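PDB 6SJ9: proteasome accessory factor B/C (PafBC) from Paenarthrobacter aurescens, which regulates transcription in the bacterial DNA damage response, probably by binding DNA through its winged helix-turn-helix parts. Local coordinates for residues His161-Gly166 and Arg178-Trp183; Phe165-Val170 and Arg205-Ser210; Gly186-Gln191 and Leu401-Trp406; Leu239-Val244 and Asp281-Glu286. All coordinates share one frame; numbering follows the deposited sequence.

Contact 1: His161-Gly166 and Arg178-Trp183; sequences HPIRFG and REVEPW
E179 OE2 is gripped by R164 NH2 at 2.8 Å and by a bound water at 2.8 Å. R164 NE bonds to the other oxygen, E179 OE1, at 3.1 Å. The guanidinium thus meets the carboxylate side-on in a salt bridge. E179 OE1 receives NE on its syn lone pair. E179 OE2 is also met on its syn side, but NH2 stands 31° out of the carboxylate plane. The two flat groups are turned 70° against each other. A bend at chi2 of E179 (-77°) brings CD round to the arginine. The same water donates to I163 O at 2.9 Å and ties the ion pair to the backbone.

The strands form an antiparallel hairpin of the WYL domain. R164 and E179 are a non-hydrogen-bonded pair. I163 with V180 and F165 with R178 are the hydrogen-bonded pairs beside it, closed for instance by R178 N to F165 O at 2.8 Å. Their side chains lie on the other face. There F165 CE2 reaches V180 CG2 at 3.8 Å, and R178 CB sits over one face of the F165 ring, toward its rim. The guanidinium of R178 leads away to D198. The chemistry implies a two-faced hairpin: a hydrated ion pair on one side and buried, mainly apolar packing on the other.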
# COMPACT_ATOMS: atom_id res chain seq x y z
N HIS A 161 -3.48 18.17 -25.67
CA HIS A 161 -2.97 17.38 -26.76
C HIS A 161 -3.80 16.10 -26.90
O HIS A 161 -4.01 15.39 -25.90
CB HIS A 161 -1.52 16.99 -26.50
CG HIS A 161 -0.62 18.14 -26.30
ND1 HIS A 161 -0.61 19.23 -27.16
CD2 HIS A 161 0.34 18.37 -25.38
CE1 HIS A 161 0.30 20.08 -26.75
NE2 HIS A 161 0.91 19.58 -25.70
N PRO A 162 -4.18 15.76 -28.13
CA PRO A 162 -4.74 14.43 -28.39
C PRO A 162 -3.63 13.38 -28.24
O PRO A 162 -2.43 13.71 -28.18
CB PRO A 162 -5.28 14.53 -29.83
CG PRO A 162 -4.50 15.66 -30.45
CD PRO A 162 -3.92 16.56 -29.35
N ILE A 163 -4.03 12.10 -28.16
CA ILE A 163 -3.10 11.00 -27.95
C ILE A 163 -3.41 9.88 -28.95
O ILE A 163 -4.46 9.83 -29.59
CB ILE A 163 -3.16 10.40 -26.51
CG1 ILE A 163 -4.53 9.81 -26.24
CG2 ILE A 163 -2.85 11.47 -25.49
CD1 ILE A 163 -4.69 9.22 -24.81
N ARG A 164 -2.45 8.95 -29.05
CA ARG A 164 -2.63 7.72 -29.81
C ARG A 164 -2.00 6.56 -29.05
O ARG A 164 -1.01 6.73 -28.32
CB ARG A 164 -2.10 7.89 -31.25
CG ARG A 164 -0.94 7.01 -31.71
CD ARG A 164 -0.17 7.72 -32.82
NE ARG A 164 -1.10 8.44 -33.69
CZ ARG A 164 -0.79 9.52 -34.42
NH1 ARG A 164 0.44 10.04 -34.42
NH2 ARG A 164 -1.75 10.11 -35.14
N PHE A 165 -2.59 5.38 -29.20
CA PHE A 165 -2.10 4.20 -28.49
C PHE A 165 -2.68 2.95 -29.12
O PHE A 165 -3.74 2.99 -29.78
CB PHE A 165 -2.45 4.16 -26.99
CG PHE A 165 -3.90 4.37 -26.72
CD1 PHE A 165 -4.78 3.27 -26.63
CD2 PHE A 165 -4.42 5.66 -26.62
CE1 PHE A 165 -6.15 3.50 -26.41
CE2 PHE A 165 -5.76 5.88 -26.39
CZ PHE A 165 -6.64 4.82 -26.31
N GLY A 166 -1.95 1.85 -28.95
CA GLY A 166 -2.45 0.56 -29.36
C GLY A 166 -3.52 0.06 -28.41
O GLY A 166 -3.38 0.13 -27.19
N ARG A 178 -5.63 3.68 -31.75
CA ARG A 178 -6.77 4.56 -31.56
C ARG A 178 -6.27 5.99 -31.42
O ARG A 178 -5.20 6.23 -30.83
CB ARG A 178 -7.53 4.15 -30.31
CG ARG A 178 -7.87 2.63 -30.24
CD ARG A 178 -8.78 2.24 -31.40
NE ARG A 178 -10.14 2.76 -31.21
CZ ARG A 178 -11.10 2.07 -30.56
NH1 ARG A 178 -12.34 2.56 -30.39
NH2 ARG A 178 -10.82 0.86 -30.10
N GLU A 179 -7.05 6.94 -31.94
CA GLU A 179 -6.73 8.36 -31.90
C GLU A 179 -7.77 8.99 -31.01
O GLU A 179 -8.97 9.00 -31.36
CB GLU A 179 -6.80 9.02 -33.28
CG GLU A 179 -6.08 8.27 -34.40
CD GLU A 179 -4.58 8.45 -34.34
OE1 GLU A 179 -3.87 7.60 -34.89
OE2 GLU A 179 -4.11 9.45 -33.74
N VAL A 180 -7.33 9.49 -29.86
CA VAL A 180 -8.25 9.86 -28.81
C VAL A 180 -7.94 11.26 -28.31
O VAL A 180 -6.79 11.61 -28.07
CB VAL A 180 -8.17 8.81 -27.67
CG1 VAL A 180 -8.97 9.21 -26.49
CG2 VAL A 180 -8.67 7.46 -28.18
N GLU A 181 -8.99 12.02 -28.02
CA GLU A 181 -8.89 13.23 -27.24
C GLU A 181 -9.30 12.91 -25.81
O GLU A 181 -10.49 12.63 -25.55
CB GLU A 181 -9.80 14.31 -27.86
CG GLU A 181 -9.38 14.65 -29.32
CD GLU A 181 -10.37 15.53 -30.07
OE1 GLU A 181 -11.38 15.96 -29.47
OE2 GLU A 181 -10.14 15.79 -31.27
N PRO A 182 -8.37 12.93 -24.84
CA PRO A 182 -8.68 12.37 -23.50
C PRO A 182 -9.52 13.33 -22.67
O PRO A 182 -9.20 14.51 -22.55
CB PRO A 182 -7.31 12.17 -22.87
CG PRO A 182 -6.41 13.27 -23.62
CD PRO A 182 -6.93 13.24 -25.02
N TRP A 183 -10.65 12.83 -22.15
CA TRP A 183 -11.53 13.61 -21.28
C TRP A 183 -11.34 13.29 -19.81
O TRP A 183 -11.52 14.16 -18.95
CB TRP A 183 -12.99 13.38 -21.60
CG TRP A 183 -13.40 13.77 -22.97
CD1 TRP A 183 -12.65 14.38 -23.92
CD2 TRP A 183 -14.69 13.54 -23.56
NE1 TRP A 183 -13.41 14.58 -25.07
CE2 TRP A 183 -14.66 14.05 -24.87
CE3 TRP A 183 -15.87 12.95 -23.10
CZ2 TRP A 183 -15.77 14.00 -25.72
CZ3 TRP A 183 -16.97 12.90 -23.96
CH2 TRP A 183 -16.91 13.43 -25.25
O HOH W 1 -5.08 11.31 -31.95

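Contact 2: Phe165-Val170 and Arg205-Ser210; sequences FGYQAV and RVFRLS
F207 plays both parts in two T-shaped stacks. It offers a face to the edge of F165 and an edge to the face of Y167. The three rings form an aromatic cluster inside the Sm-fold WYL domain. They come from strands 163-168 and 203-208. Segments 165-168 and 205-208 run at 86° to each other, with their axes 8.6 Å apart at the closest. The strands are not paired here, and the rings bridge the distance.

F165 CZ stands 3.8 Å above the plane of the F207 ring, over its centre. F207 CD1 in turn stands 3.7 Å above the centre of the Y167 ring. In both stacks the planes are nearly perpendicular. CG of Y167 is anti to the backbone N (chi1 -165°) and lies beside the carbonyl carbon; from there the ring meets F207 with one face. R178 and V180 of strand 175-188 also pack on F207. M212 and T214 pack against F165.

The tip of Y167 is polar and lies against the backbone of the other strand. Its OH accepts a hydrogen bond from R208 N at 2.9 Å, with an N-H...O angle of 149°. A phenylalanine in its place would probably leave the R208 N-H without this acceptor and the ring without its tether to strand 203-208. The side chain of R208 continues past the OH, with CB and CG both at 3.9 Å from it. At the edge of the tyrosine ring, near its plane, R208 O lies 3.5 Å from Y167 CE1.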
# COMPACT_ATOMS: atom_id res chain seq x y z
N PHE A 165 -2.59 5.38 -29.20
CA PHE A 165 -2.10 4.20 -28.49
C PHE A 165 -2.68 2.95 -29.12
O PHE A 165 -3.74 2.99 -29.78
CB PHE A 165 -2.45 4.16 -26.99
CG PHE A 165 -3.90 4.37 -26.72
CD1 PHE A 165 -4.78 3.27 -26.63
CD2 PHE A 165 -4.42 5.66 -26.62
CE1 PHE A 165 -6.15 3.50 -26.41
CE2 PHE A 165 -5.76 5.88 -26.39
CZ PHE A 165 -6.64 4.82 -26.31
N GLY A 166 -1.95 1.85 -28.95
CA GLY A 166 -2.45 0.56 -29.36
C GLY A 166 -3.52 0.06 -28.41
O GLY A 166 -3.38 0.13 -27.19
N TYR A 167 -4.61 -0.47 -28.96
CA TYR A 167 -5.72 -0.92 -28.14
C TYR A 167 -6.23 -2.26 -28.63
O TYR A 167 -6.59 -2.40 -29.81
CB TYR A 167 -6.87 0.07 -28.11
CG TYR A 167 -7.79 -0.27 -26.99
CD1 TYR A 167 -7.35 -0.13 -25.68
CD2 TYR A 167 -9.07 -0.73 -27.21
CE1 TYR A 167 -8.16 -0.42 -24.62
CE2 TYR A 167 -9.91 -1.06 -26.13
CZ TYR A 167 -9.43 -0.90 -24.84
OH TYR A 167 -10.20 -1.19 -23.76
N GLN A 168 -6.29 -3.24 -27.74
CA GLN A 168 -6.84 -4.54 -28.12
C GLN A 168 -8.36 -4.50 -28.01
O GLN A 168 -8.94 -4.60 -26.91
CB GLN A 168 -6.24 -5.65 -27.27
CG GLN A 168 -6.44 -6.99 -27.92
CD GLN A 168 -5.22 -7.86 -27.84
OE1 GLN A 168 -4.56 -8.10 -28.86
NE2 GLN A 168 -4.89 -8.32 -26.63
N ALA A 169 -8.99 -4.50 -29.18
CA ALA A 169 -10.40 -4.24 -29.44
C ALA A 169 -11.38 -4.95 -28.52
O ALA A 169 -11.05 -5.96 -27.88
CB ALA A 169 -10.72 -4.59 -30.89
N VAL A 170 -12.59 -4.38 -28.43
CA VAL A 170 -13.60 -4.87 -27.50
C VAL A 170 -13.94 -6.31 -27.83
O VAL A 170 -14.16 -7.14 -26.94
CB VAL A 170 -14.84 -3.96 -27.55
CG1 VAL A 170 -15.93 -4.45 -26.61
CG2 VAL A 170 -14.46 -2.51 -27.23
N ARG A 205 -15.68 7.06 -26.26
CA ARG A 205 -15.32 5.66 -26.05
C ARG A 205 -14.58 5.55 -24.72
O ARG A 205 -13.98 6.51 -24.23
CB ARG A 205 -14.41 5.08 -27.15
CG ARG A 205 -15.07 4.88 -28.50
CD ARG A 205 -15.96 3.63 -28.43
NE ARG A 205 -16.61 3.30 -29.69
CZ ARG A 205 -17.53 4.05 -30.28
NH1 ARG A 205 -17.90 5.21 -29.73
NH2 ARG A 205 -18.12 3.64 -31.42
N VAL A 206 -14.72 4.37 -24.11
CA VAL A 206 -14.06 4.04 -22.86
C VAL A 206 -13.04 2.95 -23.13
O VAL A 206 -13.32 1.97 -23.83
CB VAL A 206 -15.07 3.62 -21.79
CG1 VAL A 206 -14.37 3.58 -20.46
CG2 VAL A 206 -16.23 4.59 -21.76
N PHE A 207 -11.83 3.16 -22.65
CA PHE A 207 -10.70 2.27 -22.84
C PHE A 207 -10.22 1.77 -21.48
O PHE A 207 -9.89 2.58 -20.61
CB PHE A 207 -9.58 3.05 -23.55
CG PHE A 207 -10.00 3.62 -24.87
CD1 PHE A 207 -10.02 2.83 -26.02
CD2 PHE A 207 -10.44 4.93 -24.95
CE1 PHE A 207 -10.42 3.36 -27.25
CE2 PHE A 207 -10.81 5.48 -26.17
CZ PHE A 207 -10.80 4.70 -27.32
N ARG A 208 -10.11 0.46 -21.32
CA ARG A 208 -9.46 -0.09 -20.13
C ARG A 208 -7.94 0.03 -20.25
O ARG A 208 -7.38 -0.35 -21.26
CB ARG A 208 -9.84 -1.54 -19.88
CG ARG A 208 -11.29 -1.90 -20.04
CD ARG A 208 -11.47 -3.43 -19.76
NE ARG A 208 -10.77 -3.76 -18.52
CZ ARG A 208 -11.32 -3.83 -17.31
NH1 ARG A 208 -10.57 -4.13 -16.25
NH2 ARG A 208 -12.62 -3.56 -17.16
N LEU A 209 -7.30 0.63 -19.25
CA LEU A 209 -5.85 0.82 -19.34
C LEU A 209 -5.12 -0.50 -19.52
O LEU A 209 -4.18 -0.60 -20.32
CB LEU A 209 -5.33 1.55 -18.09
CG LEU A 209 -5.04 3.05 -18.15
CD1 LEU A 209 -6.29 3.78 -18.54
CD2 LEU A 209 -4.55 3.60 -16.80
N SER A 210 -5.63 -1.56 -18.86
CA SER A 210 -4.97 -2.87 -18.95
C SER A 210 -4.99 -3.42 -20.37
O SER A 210 -4.15 -4.27 -20.69
CB SER A 210 -5.62 -3.86 -17.98
OG SER A 210 -6.93 -4.23 -18.40

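Contact 3: Gly186-Gln191 and Leu401-Trp406; sequences GSRFGQ and LLDIQW
R188 reaches across to D403 and Q405. Its CB lies over one face of the neighbouring F189 ring, toward the rim. CG comes 3.9 Å from D403 OD2. The chain then bends at chi2 (143°), which carries CD off the straight course. At the tip, NH1 turns back to its own strand and bonds to S187 O at 2.9 Å, from above the carbonyl plane. NH1 also touches D403 CB at 3.4 Å. D403 OD1 lies over the centre of the guanidinium, 4.0 Å above its plane. No N-H points at this oxygen, and the two charges simply lie near each other. NH2 has its salt bridge with D237. Both NH1 and NH2 approach the amide oxygen of Q405, but that atom is modelled too close and its place is doubtful.

Here the WYL domain joins the helix-turn-helix domain. Strand 175-188 runs antiparallel to strand 404-407, which pairs with 410-413 in a hairpin consistent with the wing of a winged helix. S187 N bonds to I404 O at 2.8 Å, while the return bond from I404 N to S187 O is weak. An alanine in place of D403 would probably leave R188 without the negative charge over its guanidinium, and R421 without its long, weak ion partner.

Beyond R188 the chain reverses in a type I' turn to Q191. S187 CB meets I404 CB at 3.9 Å, and I404 packs on I413.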
# COMPACT_ATOMS: atom_id res chain seq x y z
N GLY A 186 -10.56 7.17 -14.90
CA GLY A 186 -11.54 6.76 -13.92
C GLY A 186 -11.30 5.35 -13.43
O GLY A 186 -10.67 4.53 -14.11
N SER A 187 -11.77 5.09 -12.22
CA SER A 187 -11.61 3.80 -11.57
C SER A 187 -12.99 3.27 -11.23
O SER A 187 -13.76 3.97 -10.58
CB SER A 187 -10.78 3.94 -10.29
OG SER A 187 -10.42 2.66 -9.86
N ARG A 188 -13.33 2.13 -11.76
CA ARG A 188 -14.49 1.40 -11.25
C ARG A 188 -14.14 -0.07 -11.14
O ARG A 188 -13.54 -0.64 -12.05
CB ARG A 188 -15.77 1.63 -12.04
CG ARG A 188 -16.47 2.87 -11.52
CD ARG A 188 -17.11 3.64 -12.63
NE ARG A 188 -17.80 4.86 -12.19
CZ ARG A 188 -17.25 5.87 -11.51
NH1 ARG A 188 -15.96 5.85 -11.13
NH2 ARG A 188 -18.01 6.94 -11.22
N PHE A 189 -14.54 -0.66 -10.01
CA PHE A 189 -14.27 -2.06 -9.69
C PHE A 189 -12.77 -2.30 -9.53
O PHE A 189 -12.26 -3.39 -9.83
CB PHE A 189 -14.84 -2.97 -10.78
CG PHE A 189 -16.16 -2.50 -11.32
CD1 PHE A 189 -17.29 -2.45 -10.52
CD2 PHE A 189 -16.27 -2.07 -12.64
CE1 PHE A 189 -18.52 -2.00 -11.03
CE2 PHE A 189 -17.49 -1.62 -13.16
CZ PHE A 189 -18.61 -1.59 -12.35
N GLY A 190 -12.05 -1.30 -9.00
CA GLY A 190 -10.61 -1.37 -8.86
C GLY A 190 -9.81 -1.10 -10.13
O GLY A 190 -8.60 -0.88 -10.03
N GLN A 191 -10.45 -1.06 -11.30
CA GLN A 191 -9.74 -1.00 -12.59
C GLN A 191 -9.87 0.37 -13.25
O GLN A 191 -10.94 0.99 -13.22
CB GLN A 191 -10.32 -2.08 -13.53
CG GLN A 191 -10.07 -3.51 -13.05
CD GLN A 191 -8.61 -3.72 -12.63
OE1 GLN A 191 -8.28 -3.70 -11.44
NE2 GLN A 191 -7.73 -3.92 -13.62
N LEU A 401 -14.74 -0.49 -3.19
CA LEU A 401 -14.93 0.60 -2.23
C LEU A 401 -14.82 2.02 -2.79
O LEU A 401 -15.57 2.90 -2.33
CB LEU A 401 -13.91 0.40 -1.09
CG LEU A 401 -14.19 0.81 0.36
CD1 LEU A 401 -15.55 0.33 0.82
CD2 LEU A 401 -13.08 0.31 1.32
N LEU A 402 -13.91 2.31 -3.74
CA LEU A 402 -13.66 3.68 -4.23
C LEU A 402 -14.00 3.86 -5.71
O LEU A 402 -13.40 3.22 -6.57
CB LEU A 402 -12.21 4.09 -4.00
CG LEU A 402 -11.94 4.28 -2.52
CD1 LEU A 402 -10.66 4.99 -2.31
CD2 LEU A 402 -13.08 5.04 -1.90
N ASP A 403 -14.88 4.81 -6.01
CA ASP A 403 -15.06 5.27 -7.38
C ASP A 403 -14.32 6.59 -7.53
O ASP A 403 -14.69 7.59 -6.89
CB ASP A 403 -16.53 5.50 -7.76
CG ASP A 403 -17.34 4.22 -7.83
OD1 ASP A 403 -18.56 4.33 -8.09
OD2 ASP A 403 -16.78 3.12 -7.61
N ILE A 404 -13.33 6.60 -8.42
CA ILE A 404 -12.44 7.73 -8.66
C ILE A 404 -12.63 8.25 -10.08
O ILE A 404 -12.68 7.44 -11.03
CB ILE A 404 -10.98 7.32 -8.43
CG1 ILE A 404 -10.85 6.83 -6.99
CG2 ILE A 404 -10.07 8.53 -8.65
CD1 ILE A 404 -9.65 6.02 -6.70
N GLN A 405 -12.80 9.58 -10.21
CA GLN A 405 -12.77 10.32 -11.48
C GLN A 405 -11.60 11.30 -11.44
O GLN A 405 -11.45 12.08 -10.48
CB GLN A 405 -14.03 11.15 -11.75
CG GLN A 405 -15.30 10.39 -12.04
CD GLN A 405 -15.79 9.62 -10.82
OE1 GLN A 405 -16.21 8.49 -10.96
NE2 GLN A 405 -15.75 10.23 -9.63
N TRP A 406 -10.84 11.35 -12.51
CA TRP A 406 -9.71 12.28 -12.63
C TRP A 406 -9.79 12.94 -13.99
O TRP A 406 -9.39 12.35 -14.99
CB TRP A 406 -8.41 11.54 -12.46
CG TRP A 406 -7.20 12.41 -12.39
CD1 TRP A 406 -6.95 13.57 -13.09
CD2 TRP A 406 -6.04 12.16 -11.58
NE1 TRP A 406 -5.71 14.06 -12.75
CE2 TRP A 406 -5.12 13.21 -11.85
CE3 TRP A 406 -5.70 11.17 -10.66
CZ2 TRP A 406 -3.88 13.30 -11.22
CZ3 TRP A 406 -4.44 11.25 -10.03
CH2 TRP A 406 -3.57 12.32 -10.30

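Contact 4: Leu239-Val244 and Asp281-Glu286; sequences LNELPV and DFRDPE
V244 and R283 lie side by side and point the same way. V244 CG1 touches R283 CG at 3.6 Å and R283 CD at 3.7 Å. Chi2 of R283 (178°) puts CD anti to CA, and CG and CD both lie alongside V244 CG1. From the loop, L242 CB meets R283 CB at 4.0 Å. L242 CD1 reaches D284 CB at 4.3 Å. The loop backbone also takes part, with L242 O 3.7 Å from R283 CD. E241 OE1 is modelled over one face of the R283 guanidinium as an ion pair, but too close to NH1, and its exact place is doubtful.

Further out, D284 follows R283 and is the N-cap of helix 285-294; its OD1 accepts from E286 N at 3.0 Å. Its OD2 is held by S210 and R208 of the WYL domain. F282 turns away from the loop and packs on A247, while its backbone bonds to R245. Segment 281-286 is the passage from strand 275-282 into helix 285-294. The antiparallel sheet of strands 263-268, 275-282, 245-252 and 299-303 has the order 2-3-1-4, as in a ferredoxin-like fold, here that of the WCX domain.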
# COMPACT_ATOMS: atom_id res chain seq x y z
N LEU A 239 -20.63 2.20 -17.07
CA LEU A 239 -19.85 0.99 -17.28
C LEU A 239 -20.48 -0.19 -16.53
O LEU A 239 -20.95 -0.05 -15.39
CB LEU A 239 -18.40 1.19 -16.83
CG LEU A 239 -17.49 1.92 -17.81
CD1 LEU A 239 -16.08 1.92 -17.25
CD2 LEU A 239 -17.55 1.21 -19.17
N ASN A 240 -20.47 -1.35 -17.17
CA ASN A 240 -20.95 -2.60 -16.62
C ASN A 240 -19.79 -3.55 -16.31
O ASN A 240 -18.87 -3.69 -17.12
CB ASN A 240 -21.95 -3.27 -17.58
CG ASN A 240 -23.29 -2.55 -17.60
OD1 ASN A 240 -23.79 -2.12 -16.56
ND2 ASN A 240 -23.88 -2.42 -18.79
N GLU A 241 -19.83 -4.15 -15.12
CA GLU A 241 -18.75 -4.99 -14.64
C GLU A 241 -18.51 -6.14 -15.62
O GLU A 241 -19.42 -6.58 -16.33
CB GLU A 241 -19.14 -5.59 -13.29
CG GLU A 241 -18.02 -6.08 -12.41
CD GLU A 241 -18.50 -6.33 -10.99
OE1 GLU A 241 -17.68 -6.22 -10.05
OE2 GLU A 241 -19.72 -6.56 -10.81
N LEU A 242 -17.26 -6.59 -15.69
CA LEU A 242 -16.94 -7.72 -16.55
C LEU A 242 -17.53 -9.03 -16.02
O LEU A 242 -17.69 -9.22 -14.81
CB LEU A 242 -15.43 -7.85 -16.70
CG LEU A 242 -14.78 -6.86 -17.66
CD1 LEU A 242 -13.35 -6.60 -17.23
CD2 LEU A 242 -14.83 -7.42 -19.07
N PRO A 243 -17.85 -9.96 -16.92
CA PRO A 243 -18.28 -11.30 -16.46
C PRO A 243 -17.20 -11.94 -15.59
O PRO A 243 -16.01 -11.88 -15.91
CB PRO A 243 -18.49 -12.07 -17.77
CG PRO A 243 -17.63 -11.35 -18.78
CD PRO A 243 -17.68 -9.90 -18.38
N VAL A 244 -17.62 -12.50 -14.45
CA VAL A 244 -16.74 -13.28 -13.58
C VAL A 244 -16.43 -14.65 -14.18
O VAL A 244 -17.27 -15.55 -14.18
CB VAL A 244 -17.34 -13.40 -12.17
CG1 VAL A 244 -17.25 -12.06 -11.49
CG2 VAL A 244 -18.77 -13.80 -12.27
N ASP A 281 -11.67 -17.32 -9.29
CA ASP A 281 -12.48 -16.41 -10.07
C ASP A 281 -11.69 -15.16 -10.38
O ASP A 281 -11.01 -14.62 -9.51
CB ASP A 281 -13.77 -16.05 -9.33
CG ASP A 281 -14.72 -17.24 -9.18
OD1 ASP A 281 -14.88 -17.99 -10.16
OD2 ASP A 281 -15.28 -17.43 -8.08
N PHE A 282 -11.79 -14.70 -11.62
CA PHE A 282 -11.20 -13.44 -12.02
C PHE A 282 -12.14 -12.82 -13.04
O PHE A 282 -12.96 -13.52 -13.63
CB PHE A 282 -9.80 -13.62 -12.60
CG PHE A 282 -9.81 -14.25 -13.98
CD1 PHE A 282 -10.01 -15.61 -14.13
CD2 PHE A 282 -9.57 -13.49 -15.12
CE1 PHE A 282 -10.02 -16.19 -15.39
CE2 PHE A 282 -9.56 -14.07 -16.38
CZ PHE A 282 -9.78 -15.42 -16.52
N ARG A 283 -12.01 -11.50 -13.22
CA ARG A 283 -12.76 -10.77 -14.25
C ARG A 283 -11.85 -10.36 -15.41
O ARG A 283 -12.15 -10.71 -16.55
CB ARG A 283 -13.53 -9.57 -13.66
CG ARG A 283 -14.55 -10.03 -12.62
CD ARG A 283 -15.36 -8.94 -11.93
NE ARG A 283 -14.63 -8.20 -10.90
CZ ARG A 283 -15.19 -7.73 -9.78
NH1 ARG A 283 -16.47 -8.00 -9.52
NH2 ARG A 283 -14.45 -7.05 -8.90
N ASP A 284 -10.77 -9.62 -15.14
CA ASP A 284 -9.86 -9.16 -16.19
C ASP A 284 -8.66 -10.09 -16.29
O ASP A 284 -7.89 -10.20 -15.33
CB ASP A 284 -9.39 -7.73 -15.89
CG ASP A 284 -8.44 -7.14 -16.98
OD1 ASP A 284 -8.13 -7.82 -18.00
OD2 ASP A 284 -8.07 -5.96 -16.86
N PRO A 285 -8.45 -10.74 -17.44
CA PRO A 285 -7.32 -11.66 -17.56
C PRO A 285 -5.96 -10.99 -17.55
O PRO A 285 -4.98 -11.65 -17.19
CB PRO A 285 -7.57 -12.38 -18.89
CG PRO A 285 -8.54 -11.54 -19.61
CD PRO A 285 -9.34 -10.77 -18.60
N GLU A 286 -5.86 -9.71 -17.93
CA GLU A 286 -4.56 -9.06 -17.82
C GLU A 286 -4.19 -8.87 -16.37
O GLU A 286 -3.02 -8.98 -16.00
CB GLU A 286 -4.53 -7.72 -18.56
CG GLU A 286 -4.55 -7.93 -20.04
CD GLU A 286 -3.36 -8.75 -20.47
OE1 GLU A 286 -2.26 -8.56 -19.88
OE2 GLU A 286 -3.52 -9.59 -21.39

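How the contacts relate
Contacts 1 and 2 share F165 and G166 and sit about 11 Å apart, centre to centre. V180 CG2 of contact 1 touches F207 CE2 of contact 2 at 3.5 Å. Contact 3 uses the far end of strand 175-188, about 20 Å from contact 1, centre to centre. Contact 4 is one link to the WCX domain. Its E286 CG lies 3.7 Å from S210 O of contact 2. F189 CZ of contact 3 lies 4.1 Å from L239 O of contact 4, and the centres of these two contacts are about 14 Å apart. Contact 4 is nested in the loop that contact 3 closes. No residue of the four contacts belongs to the potassium site.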